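Local coordinates for protein BAT-2 beta-lactamase (Bacillus atrophaeus, PDB 6W5G) that probably hydrolyses beta-lactam antibiotics as a class D serine beta-lactamase, opening the lactam ring and so contributing to antibiotic resistance in Bacillus, at residues A[62-65]-A[66-69]; A[169-172]-A[173-176]; A[216-219]-A[220-223]; A[245-248]-A[249-252]. All blocks are in the same frame, centred on the assembly; numbering follows the deposited sequence.

Contact 1 of 4, residues A[62-65]-A[66-69]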
ATOM      1  N   ILE A  62       8.682   6.375 -14.891  1.00 12.59           N
ATOM      2  CA  ILE A  62       7.312   5.905 -15.083  1.00 12.18           C
ATOM      3  C   ILE A  62       7.252   5.029 -16.326  1.00 12.66           C
ATOM      4  O   ILE A  62       7.655   5.459 -17.415  1.00 14.69           O
ATOM      5  CB  ILE A  62       6.310   7.063 -15.207  1.00 12.47           C
ATOM      6  CG1 ILE A  62       6.360   7.969 -13.978  1.00 13.96           C
ATOM      7  CG2 ILE A  62       4.899   6.526 -15.398  1.00 13.54           C
ATOM      8  CD1 ILE A  62       5.577   9.267 -14.162  1.00 15.52           C
ATOM      9  N   TYR A  63       6.748   3.808 -16.162  1.00 12.13           N
ATOM     10  CA  TYR A  63       6.339   2.956 -17.271  1.00 12.00           C
ATOM     11  C   TYR A  63       4.821   3.039 -17.386  1.00 12.16           C
ATOM     12  O   TYR A  63       4.115   2.829 -16.393  1.00 12.05           O
ATOM     13  CB  TYR A  63       6.751   1.501 -17.006  1.00 13.65           C
ATOM     14  CG  TYR A  63       6.142   0.511 -17.974  1.00 14.25           C
ATOM     15  CD1 TYR A  63       6.728   0.268 -19.212  1.00 15.90           C
ATOM     16  CD2 TYR A  63       4.981  -0.182 -17.652  1.00 14.97           C
ATOM     17  CE1 TYR A  63       6.172  -0.634 -20.102  1.00 16.67           C
ATOM     18  CE2 TYR A  63       4.412  -1.074 -18.541  1.00 16.36           C
ATOM     19  CZ  TYR A  63       5.011  -1.295 -19.764  1.00 18.08           C
ATOM     20  OH  TYR A  63       4.456  -2.195 -20.648  1.00 21.49           O
ATOM     21  N   ASN A  64       4.325   3.342 -18.592  1.00 12.69           N
ATOM     22  CA  ASN A  64       2.892   3.470 -18.877  1.00 12.68           C
ATOM     23  C   ASN A  64       2.272   4.639 -18.105  1.00 13.07           C
ATOM     24  O   ASN A  64       1.512   4.466 -17.153  1.00 13.92           O
ATOM     25  CB  ASN A  64       2.120   2.164 -18.637  1.00 13.19           C
ATOM     26  CG  ASN A  64       0.711   2.212 -19.201  1.00 15.13           C
ATOM     27  OD1 ASN A  64       0.245   3.270 -19.639  1.00 16.68           O
ATOM     28  ND2 ASN A  64       0.024   1.068 -19.198  1.00 15.92           N
ATOM     29  N   GLU A  65       2.592   5.846 -18.571  1.00 14.45           N
ATOM     30  CA  GLU A  65       2.124   7.034 -17.867  1.00 15.76           C
ATOM     31  C   GLU A  65       0.607   7.178 -17.928  1.00 14.88           C
ATOM     32  O   GLU A  65       0.003   7.721 -16.994  1.00 14.31           O
ATOM     33  CB  GLU A  65       2.813   8.287 -18.397  1.00 20.42           C
ATOM     34  CG  GLU A  65       2.537   9.485 -17.510  1.00 25.08           C
ATOM     35  CD  GLU A  65       3.356  10.705 -17.864  1.00 28.49           C
ATOM     36  OE1 GLU A  65       4.094  10.686 -18.870  1.00 31.01           O
ATOM     37  OE2 GLU A  65       3.248  11.700 -17.128  1.00 30.60           O
ATOM     38  N   SER A  66      -0.025   6.706 -19.006  1.00 16.01           N
ATOM     39  CA  SER A  66      -1.478   6.809 -19.110  0.52 16.59           C
ATOM     40  C   SER A  66      -2.163   6.052 -17.980  1.00 16.02           C
ATOM     41  O   SER A  66      -3.086   6.569 -17.339  1.00 16.74           O
ATOM     42  CB  SER A  66      -1.943   6.288 -20.466  0.52 17.69           C
ATOM     43  OG  SER A  66      -1.460   7.110 -21.511  0.52 18.95           O
ATOM     44  N   ARG A  67      -1.725   4.819 -17.721  1.00 14.16           N
ATOM     45  CA  ARG A  67      -2.308   4.074 -16.614  1.00 13.90           C
ATOM     46  C   ARG A  67      -1.884   4.650 -15.268  1.00 13.07           C
ATOM     47  O   ARG A  67      -2.658   4.601 -14.301  1.00 12.37           O
ATOM     48  CB  ARG A  67      -1.933   2.594 -16.721  1.00 14.30           C
ATOM     49  CG  ARG A  67      -2.739   1.710 -15.793  1.00 14.70           C
ATOM     50  CD  ARG A  67      -2.453   0.226 -15.968  1.00 15.42           C
ATOM     51  NE  ARG A  67      -3.118  -0.489 -14.886  1.00 14.14           N
ATOM     52  CZ  ARG A  67      -4.133  -1.337 -15.022  1.00 13.86           C
ATOM     53  NH1 ARG A  67      -4.676  -1.864 -13.939  1.00 15.47           N
ATOM     54  NH2 ARG A  67      -4.602  -1.672 -16.222  1.00 15.39           N
ATOM     55  N   ALA A  68      -0.673   5.214 -15.189  1.00 11.98           N
ATOM     56  CA  ALA A  68      -0.205   5.781 -13.927  1.00 12.36           C
ATOM     57  C   ALA A  68      -1.103   6.921 -13.462  1.00 11.89           C
ATOM     58  O   ALA A  68      -1.195   7.187 -12.257  1.00 11.68           O
ATOM     59  CB  ALA A  68       1.235   6.274 -14.074  1.00 12.62           C
ATOM     60  N   LYS A  69      -1.764   7.606 -14.401  1.00 12.91           N
ATOM     61  CA  LYS A  69      -2.643   8.730 -14.094  1.00 13.29           C
ATOM     62  C   LYS A  69      -4.093   8.325 -13.849  1.00 12.68           C
ATOM     63  O   LYS A  69      -4.896   9.178 -13.455  1.00 14.19           O
ATOM     64  CB  LYS A  69      -2.596   9.764 -15.231  1.00 15.36           C
ATOM     65  CG  LYS A  69      -1.263  10.486 -15.353  1.00 19.14           C
ATOM     66  CD  LYS A  69      -1.215  11.341 -16.609  1.00 22.45           C
ATOM     67  CE  LYS A  69       0.048  12.193 -16.657  1.00 25.51           C
ATOM     68  NZ  LYS A  69       0.032  13.141 -17.811  1.00 27.64           N
TER
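With CG anti to the backbone N (chi1 -168°), the amide of N64 turns onto the opening turn of helix 65-68, where OD1 of N64 accepts from the backbone N of R67 at 3.2 Å. The N-H points almost straight at the oxygen (169°), but it arrives from well above the amide plane and not along a lone pair. ND2 of N64 lies 3.5 Å from CB of R67 and donates to the carbonyl of G48, which fixes the rotation of the amide. The backbone adds A68 N to N64 O at 3.0 Å and a weak bond from K69 N to E65 O at 3.1 Å. On the solvent side, the extended chains of E65 and K69 lean across one another; OE2 of E65 touches CE of K69 at 3.3 Å and forms a longer salt bridge with its NZ at 3.6 Å. CG2 of I62 meets CB of the buried A68 at 3.9 Å, and L173 of helix 172-184 packs on both. R67 extends away to D47 and N243. This is an asparagine N-cap, starting a short helix straight after edge strand 59-63 of the beta-lactamase sheet.

Contact 2 of 4, residues A[169-172]-A[173-176]; sequences KISP and LEEK
A capping box between S171 and E174 begins helix 172-184, which packs on the antiparallel sheet of the penicillin-binding protein/beta-lactamase fold. S171 is the N-cap: its OG, held between the backbone N and the carbonyl carbon (chi1 72°), accepts from the backbone N of E174 at 3.0 Å. The return bond runs from the backbone N of S171 to OE1 of E174 at 2.9 Å, nearly straight (168°) and reaching the carboxylate on its anti side, a little out of its plane. Two side chains therefore satisfy two backbone N-H groups at the point where the chain enters the helix. The extended E174 chain passes close by the hydroxyl on its way back, with CG of E174 3.2 Å from OG of S171. Beyond the box, the other carboxylate oxygen, OE2, forms a salt bridge with R71, so the capping carboxylate is also steadied from outside. Regular helical bonding follows at once, E175 N to S171 O at 2.8 Å and K176 N to P172 O at 2.9 Å. P172, in the first turn, turns its ring to the sheet, against T49, I51, V241 and W226. E175 is bent at chi2, and its OE2 bonds to T77, two residues before the carboxylated K79; the helix start is thereby linked to the neighbourhood of that lysine. The branches of I170 divide between the two glutamates: CG2 lies 3.5 Å from OE2 of E175, while CG1 presses on CB of E174 at 3.4 Å.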
ATOM      1  N   LYS A 169     -11.310   6.178  -5.175  1.00 11.11           N
ATOM      2  CA  LYS A 169     -10.389   5.927  -6.274  1.00 11.92           C
ATOM      3  C   LYS A 169      -9.178   6.835  -6.149  1.00 11.34           C
ATOM      4  O   LYS A 169      -9.294   7.998  -5.747  1.00 12.34           O
ATOM      5  CB  LYS A 169     -11.059   6.114  -7.649  1.00 13.95           C
ATOM      6  CG  LYS A 169     -12.196   5.132  -7.884  1.00 16.88           C
ATOM      7  CD  LYS A 169     -12.851   5.326  -9.219  1.00 20.90           C
ATOM      8  CE  LYS A 169     -14.102   4.476  -9.305  1.00 24.02           C
ATOM      9  NZ  LYS A 169     -14.734   4.602 -10.640  1.00 26.76           N
ATOM     10  N   ILE A 170      -8.019   6.294  -6.513  1.00 10.45           N
ATOM     11  CA  ILE A 170      -6.740   6.986  -6.396  1.00  9.69           C
ATOM     12  C   ILE A 170      -5.848   6.484  -7.523  1.00  9.84           C
ATOM     13  O   ILE A 170      -5.894   5.301  -7.878  1.00 11.14           O
ATOM     14  CB  ILE A 170      -6.131   6.782  -4.981  1.00 10.22           C
ATOM     15  CG1 ILE A 170      -4.867   7.612  -4.809  1.00 10.45           C
ATOM     16  CG2 ILE A 170      -5.854   5.294  -4.669  1.00 11.18           C
ATOM     17  CD1 ILE A 170      -4.368   7.691  -3.361  1.00 10.91           C
ATOM     18  N   SER A 171      -5.059   7.383  -8.120  1.00  9.83           N
ATOM     19  CA  SER A 171      -4.219   6.935  -9.223  1.00 10.24           C
ATOM     20  C   SER A 171      -2.920   6.334  -8.698  1.00 10.62           C
ATOM     21  O   SER A 171      -2.512   6.595  -7.559  1.00 10.55           O
ATOM     22  CB  SER A 171      -3.896   8.092 -10.170  1.00 10.58           C
ATOM     23  OG  SER A 171      -2.978   8.988  -9.591  1.00 11.61           O
ATOM     24  N   PRO A 172      -2.261   5.495  -9.506  1.00 10.35           N
ATOM     25  CA  PRO A 172      -0.922   5.029  -9.117  1.00 10.28           C
ATOM     26  C   PRO A 172       0.042   6.157  -8.769  1.00 10.90           C
ATOM     27  O   PRO A 172       0.797   6.026  -7.795  1.00  9.88           O
ATOM     28  CB  PRO A 172      -0.488   4.195 -10.332  1.00 11.05           C
ATOM     29  CG  PRO A 172      -1.786   3.631 -10.848  1.00 10.05           C
ATOM     30  CD  PRO A 172      -2.787   4.747 -10.664  1.00 10.09           C
ATOM     31  N   LEU A 173       0.029   7.268  -9.520  1.00 10.79           N
ATOM     32  CA  LEU A 173       0.904   8.389  -9.180  1.00 11.74           C
ATOM     33  C   LEU A 173       0.514   9.013  -7.846  1.00 11.15           C
ATOM     34  O   LEU A 173       1.389   9.389  -7.055  1.00 11.57           O
ATOM     35  CB  LEU A 173       0.899   9.436 -10.295  1.00 12.32           C
ATOM     36  CG  LEU A 173       1.747   9.069 -11.517  1.00 14.68           C
ATOM     37  CD1 LEU A 173       1.370   9.917 -12.722  1.00 16.17           C
ATOM     38  CD2 LEU A 173       3.239   9.223 -11.205  1.00 16.38           C
ATOM     39  N   GLU A 174      -0.789   9.125  -7.575  1.00 11.07           N
ATOM     40  CA  GLU A 174      -1.237   9.635  -6.284  1.00 11.28           C
ATOM     41  C   GLU A 174      -0.849   8.694  -5.144  1.00  9.94           C
ATOM     42  O   GLU A 174      -0.512   9.156  -4.044  1.00 10.96           O
ATOM     43  CB  GLU A 174      -2.748   9.872  -6.314  1.00 11.24           C
ATOM     44  CG  GLU A 174      -3.152  11.063  -7.160  1.00 12.75           C
ATOM     45  CD  GLU A 174      -4.657  11.193  -7.370  1.00 15.56           C
ATOM     46  OE1 GLU A 174      -5.378  10.175  -7.428  1.00 13.23           O
ATOM     47  OE2 GLU A 174      -5.127  12.340  -7.501  1.00 21.48           O
ATOM     48  N   GLU A 175      -0.900   7.374  -5.376  1.00  9.75           N
ATOM     49  CA  GLU A 175      -0.402   6.432  -4.374  1.00  9.74           C
ATOM     50  C   GLU A 175       1.090   6.632  -4.131  1.00 10.15           C
ATOM     51  O   GLU A 175       1.548   6.603  -2.980  1.00 10.36           O
ATOM     52  CB  GLU A 175      -0.690   4.987  -4.798  1.00 11.20           C
ATOM     53  CG  GLU A 175      -2.169   4.591  -4.692  1.00 11.70           C
ATOM     54  CD  GLU A 175      -2.450   3.524  -3.638  1.00 11.48           C
ATOM     55  OE1 GLU A 175      -1.630   3.352  -2.700  1.00 13.20           O
ATOM     56  OE2 GLU A 175      -3.527   2.877  -3.742  1.00 11.88           O
ATOM     57  N   LYS A 176       1.859   6.865  -5.201  1.00  9.63           N
ATOM     58  CA  LYS A 176       3.287   7.119  -5.032  1.00 10.49           C
ATOM     59  C   LYS A 176       3.511   8.357  -4.181  1.00 10.97           C
ATOM     60  O   LYS A 176       4.364   8.356  -3.284  1.00 11.39           O
ATOM     61  CB  LYS A 176       3.961   7.275  -6.399  1.00 12.27           C
ATOM     62  CG  LYS A 176       5.460   7.577  -6.341  1.00 14.00           C
ATOM     63  CD  LYS A 176       5.750   9.080  -6.380  1.00 15.65           C
ATOM     64  CE  LYS A 176       5.320   9.706  -7.683  1.00 18.54           C
ATOM     65  NZ  LYS A 176       5.622  11.176  -7.709  1.00 21.80           N
TER

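Contact 3 of 4, residues A[216-219]-A[220-223]; sequences GTRL and TDYG
R218 and D221 hold the tight half of this turn, while Y222 and L219 make its looser flank. The arginine grips the carboxylate side-on: NE of R218 donates to OD1 of D221 at 2.8 Å, almost straight and close to the guanidinium plane, and NH2 of R218 donates to OD2 of D221 at 3.0 Å, using the syn lone pair. The bend of the arginine chain at chi3 (63°) brings this edge round to the aspartate, and the two flat groups are twisted 49° from each other rather than coplanar. OD1 of D221 has a second donor, the backbone N of G223 at 2.9 Å, which comes to the opposite face of the carboxylate from NE and completes an Asx turn. OG1 of T220 lies against the aliphatic part of the arginine, 3.4 Å from CG of R218. Across the turn, Y222 N makes a weak bond to R218 O. The other flank relies on van der Waals contact at the exposed ring of Y222: CA of L219 lies over one face, CD2 of L219 is 3.8 Å from CZ of Y222, and CG2 of T217 is 3.8 Å from CD2 of Y222. F108 and S247 also touch this ring. The turn joins strand 209-217, where G216 ends the KTG motif characteristic of these enzymes, to strand 225-233. Three hydrogen bonds to one carboxylate, two of them from a cation, probably keep D221 ionised and hold the turn's shape although it lies at the surface.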
ATOM      1  N   GLY A 216      -2.584  -5.037  -2.846  1.00  8.86           N
ATOM      2  CA  GLY A 216      -4.034  -5.000  -2.924  1.00  9.15           C
ATOM      3  C   GLY A 216      -4.494  -5.761  -4.146  1.00  9.43           C
ATOM      4  O   GLY A 216      -3.802  -5.799  -5.168  1.00  9.95           O
ATOM      5  N   THR A 217      -5.684  -6.364  -4.043  1.00  9.74           N
ATOM      6  CA  THR A 217      -6.275  -7.142  -5.128  1.00 10.37           C
ATOM      7  C   THR A 217      -7.776  -6.903  -5.154  1.00 10.96           C
ATOM      8  O   THR A 217      -8.420  -6.824  -4.104  1.00 11.75           O
ATOM      9  CB  THR A 217      -6.062  -8.658  -4.917  1.00 11.60           C
ATOM     10  OG1 THR A 217      -4.667  -8.954  -4.816  1.00 12.60           O
ATOM     11  CG2 THR A 217      -6.617  -9.454  -6.091  1.00 13.21           C
ATOM     12  N   ARG A 218      -8.341  -6.821  -6.353  1.00 10.27           N
ATOM     13  CA  ARG A 218      -9.791  -6.936  -6.500  1.00 10.65           C
ATOM     14  C   ARG A 218     -10.129  -8.425  -6.533  1.00 11.12           C
ATOM     15  O   ARG A 218      -9.823  -9.115  -7.510  1.00 11.75           O
ATOM     16  CB  ARG A 218     -10.246  -6.219  -7.769  1.00 11.91           C
ATOM     17  CG  ARG A 218     -11.753  -6.217  -7.951  1.00 11.56           C
ATOM     18  CD  ARG A 218     -12.195  -5.282  -9.070  1.00 12.69           C
ATOM     19  NE  ARG A 218     -11.670  -5.715 -10.359  1.00 13.18           N
ATOM     20  CZ  ARG A 218     -11.235  -4.903 -11.318  1.00 12.59           C
ATOM     21  NH1 ARG A 218     -11.257  -3.580 -11.149  1.00 12.45           N
ATOM     22  NH2 ARG A 218     -10.777  -5.421 -12.453  1.00 13.06           N
ATOM     23  N   LEU A 219     -10.740  -8.933  -5.457  1.00 10.87           N
ATOM     24  CA  LEU A 219     -10.876 -10.372  -5.243  1.00 12.75           C
ATOM     25  C   LEU A 219     -12.035 -10.998  -6.011  1.00 14.77           C
ATOM     26  O   LEU A 219     -12.213 -12.218  -5.937  1.00 16.33           O
ATOM     27  CB  LEU A 219     -11.005 -10.674  -3.749  1.00 14.05           C
ATOM     28  CG  LEU A 219      -9.765 -10.306  -2.924  1.00 15.85           C
ATOM     29  CD1 LEU A 219     -10.076 -10.353  -1.429  1.00 17.11           C
ATOM     30  CD2 LEU A 219      -8.585 -11.226  -3.251  1.00 16.35           C
ATOM     31  N   THR A 220     -12.831 -10.199  -6.720  1.00 14.10           N
ATOM     32  CA  THR A 220     -13.841 -10.756  -7.610  1.00 14.82           C
ATOM     33  C   THR A 220     -13.185 -11.410  -8.820  1.00 17.48           C
ATOM     34  O   THR A 220     -13.283 -12.626  -9.013  1.00 20.11           O
ATOM     35  CB  THR A 220     -14.821  -9.660  -8.040  1.00 14.84           C
ATOM     36  OG1 THR A 220     -14.088  -8.554  -8.585  1.00 14.24           O
ATOM     37  CG2 THR A 220     -15.651  -9.186  -6.848  1.00 15.87           C
ATOM     38  N   ASP A 221     -12.487 -10.622  -9.638  1.00 15.31           N
ATOM     39  CA  ASP A 221     -11.900 -11.135 -10.867  1.00 14.69           C
ATOM     40  C   ASP A 221     -10.387 -11.291 -10.810  1.00 12.64           C
ATOM     41  O   ASP A 221      -9.799 -11.785 -11.779  1.00 13.56           O
ATOM     42  CB  ASP A 221     -12.293 -10.269 -12.073  1.00 15.28           C
ATOM     43  CG  ASP A 221     -11.817  -8.827 -11.948  1.00 15.56           C
ATOM     44  OD1 ASP A 221     -11.220  -8.462 -10.912  1.00 14.31           O
ATOM     45  OD2 ASP A 221     -12.033  -8.053 -12.909  1.00 18.61           O
ATOM     46  N   TYR A 222      -9.740 -10.884  -9.715  1.00 11.44           N
ATOM     47  CA  TYR A 222      -8.275 -10.839  -9.651  1.00 11.85           C
ATOM     48  C   TYR A 222      -7.687 -10.072 -10.838  1.00 13.15           C
ATOM     49  O   TYR A 222      -6.595 -10.378 -11.327  1.00 14.16           O
ATOM     50  CB  TYR A 222      -7.676 -12.245  -9.530  1.00 14.37           C
ATOM     51  CG  TYR A 222      -7.919 -12.901  -8.193  1.00 15.72           C
ATOM     52  CD1 TYR A 222      -9.176 -13.369  -7.836  1.00 17.96           C
ATOM     53  CD2 TYR A 222      -6.881 -13.055  -7.285  1.00 18.31           C
ATOM     54  CE1 TYR A 222      -9.392 -13.973  -6.604  1.00 19.72           C
ATOM     55  CE2 TYR A 222      -7.084 -13.656  -6.061  1.00 19.64           C
ATOM     56  CZ  TYR A 222      -8.340 -14.111  -5.724  1.00 20.09           C
ATOM     57  OH  TYR A 222      -8.536 -14.700  -4.496  1.00 21.17           O
ATOM     58  N   GLY A 223      -8.409  -9.054 -11.302  1.00 11.92           N
ATOM     59  CA  GLY A 223      -8.041  -8.314 -12.494  1.00 11.79           C
ATOM     60  C   GLY A 223      -7.525  -6.926 -12.206  1.00 11.19           C
ATOM     61  O   GLY A 223      -7.353  -6.135 -13.144  1.00 12.58           O
TER

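Contact 4 of 4, residues A[245-248]-A[249-252]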
ATOM      1  N   ASP A 245      -3.229  -5.317 -14.320  1.00 11.29           N
ATOM      2  CA  ASP A 245      -4.457  -6.079 -14.527  1.00 12.88           C
ATOM      3  C   ASP A 245      -4.288  -7.538 -14.112  1.00 12.95           C
ATOM      4  O   ASP A 245      -4.578  -8.458 -14.886  1.00 14.44           O
ATOM      5  CB  ASP A 245      -4.951  -5.934 -15.971  1.00 13.41           C
ATOM      6  CG  ASP A 245      -4.021  -6.587 -17.003  1.00 14.56           C
ATOM      7  OD1 ASP A 245      -2.818  -6.765 -16.719  1.00 15.14           O
ATOM      8  OD2 ASP A 245      -4.508  -6.915 -18.113  1.00 17.29           O
ATOM      9  N   ALA A 246      -3.832  -7.751 -12.882  1.00 11.69           N
ATOM     10  CA  ALA A 246      -3.578  -9.083 -12.333  1.00 11.69           C
ATOM     11  C   ALA A 246      -3.669  -8.972 -10.817  1.00 11.82           C
ATOM     12  O   ALA A 246      -4.045  -7.926 -10.287  1.00 12.07           O
ATOM     13  CB  ALA A 246      -2.212  -9.610 -12.791  1.00 13.43           C
ATOM     14  N   SER A 247      -3.295 -10.038 -10.109  1.00 11.75           N
ATOM     15  CA  SER A 247      -3.452 -10.023  -8.661  1.00 12.25           C
ATOM     16  C   SER A 247      -2.404  -9.134  -7.993  1.00 11.54           C
ATOM     17  O   SER A 247      -1.382  -8.759  -8.580  1.00 10.84           O
ATOM     18  CB  SER A 247      -3.315 -11.427  -8.079  1.00 13.11           C
ATOM     19  OG  SER A 247      -1.972 -11.883  -8.167  1.00 14.03           O
ATOM     20  N   GLY A 248      -2.664  -8.821  -6.724  1.00 11.29           N
ATOM     21  CA  GLY A 248      -1.663  -8.140  -5.927  1.00 10.85           C
ATOM     22  C   GLY A 248      -0.375  -8.924  -5.782  1.00 11.09           C
ATOM     23  O   GLY A 248       0.704  -8.333  -5.712  1.00 11.64           O
ATOM     24  N   THR A 249      -0.466 -10.257  -5.727  1.00 11.55           N
ATOM     25  CA  THR A 249       0.744 -11.077  -5.713  1.00 12.35           C
ATOM     26  C   THR A 249       1.537 -10.901  -7.004  1.00 11.50           C
ATOM     27  O   THR A 249       2.769 -10.782  -6.974  1.00 12.29           O
ATOM     28  CB  THR A 249       0.379 -12.545  -5.477  1.00 13.08           C
ATOM     29  OG1 THR A 249      -0.182 -12.688  -4.162  1.00 16.92           O
ATOM     30  CG2 THR A 249       1.619 -13.448  -5.594  1.00 14.94           C
ATOM     31  N   ALA A 250       0.849 -10.875  -8.151  1.00 11.06           N
ATOM     32  CA  ALA A 250       1.544 -10.600  -9.406  1.00 11.41           C
ATOM     33  C   ALA A 250       2.197  -9.225  -9.378  1.00 10.41           C
ATOM     34  O   ALA A 250       3.334  -9.057  -9.837  1.00 11.10           O
ATOM     35  CB  ALA A 250       0.574 -10.705 -10.577  1.00 11.08           C
ATOM     36  N   ALA A 251       1.488  -8.225  -8.848  1.00  9.76           N
ATOM     37  CA  ALA A 251       2.057  -6.883  -8.757  1.00  9.85           C
ATOM     38  C   ALA A 251       3.311  -6.877  -7.897  1.00  9.77           C
ATOM     39  O   ALA A 251       4.301  -6.208  -8.226  1.00  9.87           O
ATOM     40  CB  ALA A 251       1.016  -5.920  -8.179  1.00 10.25           C
ATOM     41  N   LYS A 252       3.284  -7.613  -6.786  1.00 10.15           N
ATOM     42  CA  LYS A 252       4.449  -7.672  -5.915  1.00 11.03           C
ATOM     43  C   LYS A 252       5.608  -8.371  -6.609  1.00 10.03           C
ATOM     44  O   LYS A 252       6.757  -7.918  -6.519  1.00 11.00           O
ATOM     45  CB  LYS A 252       4.089  -8.373  -4.603  1.00 10.80           C
ATOM     46  CG  LYS A 252       5.262  -8.473  -3.635  1.00 13.05           C
ATOM     47  CD  LYS A 252       4.876  -9.152  -2.342  1.00 14.51           C
ATOM     48  CE  LYS A 252       6.131  -9.486  -1.544  1.00 17.80           C
ATOM     49  NZ  LYS A 252       5.842 -10.136  -0.236  1.00 21.49           N
TER
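The carbonyl oxygen of S247 takes the backbone N of A251 at 2.9 Å, the first i to i+4 bond of helix 248-261, and K252 N follows with G248 O, also at 2.9 Å. S247 serves a second N-H through its side chain. OG of S247, placed between the backbone N and the carbonyl carbon by a chi1 of 70°, accepts from the backbone N of A250 at 3.0 Å in a nearly straight bond (165°), which makes the serine the N-cap. CB of T249 lies alongside this hydroxyl, 3.6 Å from OG of S247. Just ahead of the cap, CB of A246 meets CB of A250 at 3.7 Å, a small apolar touch between the incoming loop and the first turn. A251 faces the sheet, against F227, T242 and V244, whereas the straight chain of K252 leads away to Q203. The backbone N of G248, another donor of the first turn, is taken by OG1 of T217 from strand 209-217. The amino end of the helix thus has donors matched by hydroxyl oxygens from both its own cap and a neighbouring strand, and the partial positive charge there would probably favour both bonds.

The four contacts follow in series along the chain; each is a local turn, and none nests in or crosses another. Contact 1 carries edge strand 59-63 into a short helix. Contact 2 ends the loop after helix 138-147 and begins helix 172-184; its L173 N probably donates to A68 O, so the end of the short helix meets the start of helix 172-184, although about a hundred residues separate them. Contact 3 closes the connection between strands 209-217 and 225-233. Contact 4 leads from strand 236-244 into the last helix and touches contact 3 through T217 and G248 and through Y222 and S247. R67 approaches D245, a lighter link between contacts 1 and 4.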